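Local coordinates for protein RnfH (PDB 2HJ1) that is of unknown function but belongs to the RnfH family of ubiquitin-like proteins and forms a domain-swapped dimer, at residues 41-46 with 54-59. Residues are numbered along the deposited sequence; the frame is centred on the assembly and turned at random.
Sequences AITQSG and IDLSTN
Helix 38-45 of this ubiquitin-like protein meets the loop that leads into strand 61-65 through one leucine, Leu56, whose forked end lies against Ile42 and Thr43. The contact is purely apolar. Ile42 CG2 rests 3.8 Å from Leu56 CD2 and almost as near Leu56 CD1, so the branch methyl of the isoleucine faces both prongs of the leucine, while Ile42 CD1 reaches Leu56 CD2 at 4.0 Å; the two side chains lie alongside one another, pointing opposite ways. In Ile42, CG2 stands anti to the backbone N and CG1 anti to the carbonyl carbon (chi1 -61°), a rotamer that directs CG2, and CD1 at the end of CG1, to the same leucine methyl, CD2. A large apolar side chain with two branches suits this buried site, since Ile42 also packs on Ile47 and Leu48 of helix 47-50 and on Ile80 of the second subunit, tying the contact to the interface of the domain-swapped dimer. Nearer the solvent, Thr43 divides its branches by polarity: CG2 lies 4.0 Å from Leu56 CD1, and OG1 turns back to hydrogen-bond the carbonyl O of Gln39, one turn earlier in the helix. Around Leu56 the loop is shaped by its own polar groups. Asp55 forms an Asx turn, its OD1 accepting from Ser57 N at 2.9 Å, and Ser57 OG approaches that oxygen from the same face of the carboxylate. A short acid suits the turn because its carboxylate reaches a backbone N-H just two residues on. At the helix end, Ser45 OG donates to Ile42 O over 2.9 Å and also hydrogen-bonds Ile47 N, bridging to helix 47-50, while Gly46 between them takes a phi of 100°, where a CB would press on the carbonyl O of Ser45, a strain glycine avoids.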
# COMPACT_ATOMS: atom_id res chain seq x y z
N ALA B 41 8.43 0.64 -14.39
CA ALA B 41 7.48 1.80 -14.25
C ALA B 41 8.27 3.03 -13.80
O ALA B 41 8.17 4.08 -14.39
CB ALA B 41 6.42 1.47 -13.25
N ILE B 42 9.11 2.88 -12.79
CA ILE B 42 9.86 4.02 -12.31
C ILE B 42 10.77 4.58 -13.42
O ILE B 42 10.75 5.77 -13.75
CB ILE B 42 10.66 3.68 -11.03
CG1 ILE B 42 9.73 3.26 -9.88
CG2 ILE B 42 11.53 4.91 -10.57
CD1 ILE B 42 10.48 2.73 -8.61
N THR B 43 11.57 3.71 -14.03
CA THR B 43 12.54 4.22 -15.01
C THR B 43 11.86 4.79 -16.27
O THR B 43 12.35 5.75 -16.86
CB THR B 43 13.59 3.14 -15.40
OG1 THR B 43 12.91 1.99 -15.91
CG2 THR B 43 14.38 2.69 -14.19
N GLN B 44 10.71 4.26 -16.66
CA GLN B 44 9.99 4.80 -17.85
C GLN B 44 9.08 6.04 -17.61
O GLN B 44 8.63 6.71 -18.57
CB GLN B 44 9.15 3.69 -18.52
CG GLN B 44 10.01 2.58 -19.16
CD GLN B 44 10.99 3.13 -20.22
OE1 GLN B 44 12.21 2.90 -20.12
NE2 GLN B 44 10.47 3.87 -21.21
N SER B 45 8.82 6.36 -16.34
CA SER B 45 7.95 7.52 -16.01
C SER B 45 8.56 8.89 -16.26
O SER B 45 7.85 9.87 -16.55
CB SER B 45 7.46 7.41 -14.53
OG SER B 45 8.54 7.63 -13.64
N GLY B 46 9.87 9.00 -16.09
CA GLY B 46 10.54 10.30 -16.16
C GLY B 46 10.83 10.89 -14.80
O GLY B 46 11.51 11.92 -14.66
N ILE B 54 17.03 10.92 -6.67
CA ILE B 54 16.51 9.58 -6.37
C ILE B 54 17.57 8.53 -6.80
O ILE B 54 18.05 8.57 -7.93
CB ILE B 54 15.18 9.28 -7.10
CG1 ILE B 54 14.02 10.14 -6.54
CG2 ILE B 54 14.80 7.77 -7.01
CD1 ILE B 54 12.71 10.01 -7.40
N ASP B 55 17.92 7.61 -5.90
CA ASP B 55 18.88 6.51 -6.21
C ASP B 55 18.13 5.22 -5.98
O ASP B 55 17.91 4.83 -4.83
CB ASP B 55 20.09 6.61 -5.29
CG ASP B 55 21.17 5.55 -5.55
OD1 ASP B 55 20.91 4.54 -6.24
OD2 ASP B 55 22.30 5.74 -5.05
N LEU B 56 17.72 4.57 -7.07
CA LEU B 56 17.00 3.29 -6.97
C LEU B 56 17.79 2.15 -6.35
O LEU B 56 17.19 1.17 -5.90
CB LEU B 56 16.48 2.83 -8.35
CG LEU B 56 15.40 3.71 -8.99
CD1 LEU B 56 14.92 3.07 -10.26
CD2 LEU B 56 14.19 3.96 -7.99
N SER B 57 19.12 2.24 -6.30
CA SER B 57 19.88 1.12 -5.72
C SER B 57 19.66 1.06 -4.21
O SER B 57 19.70 -0.04 -3.62
CB SER B 57 21.36 1.25 -6.01
OG SER B 57 21.84 2.38 -5.33
N THR B 58 19.42 2.21 -3.60
CA THR B 58 19.27 2.30 -2.16
C THR B 58 17.99 2.99 -1.59
O THR B 58 17.68 2.78 -0.41
CB THR B 58 20.44 3.04 -1.50
OG1 THR B 58 20.40 4.41 -1.88
CG2 THR B 58 21.83 2.41 -1.89
N ASN B 59 17.30 3.82 -2.38
CA ASN B 59 16.07 4.49 -1.86
C ASN B 59 15.06 3.49 -1.31
O ASN B 59 14.87 2.39 -1.83
CB ASN B 59 15.41 5.41 -2.90
CG ASN B 59 15.94 6.83 -2.88
OD1 ASN B 59 15.17 7.79 -2.97
ND2 ASN B 59 17.26 7.00 -2.68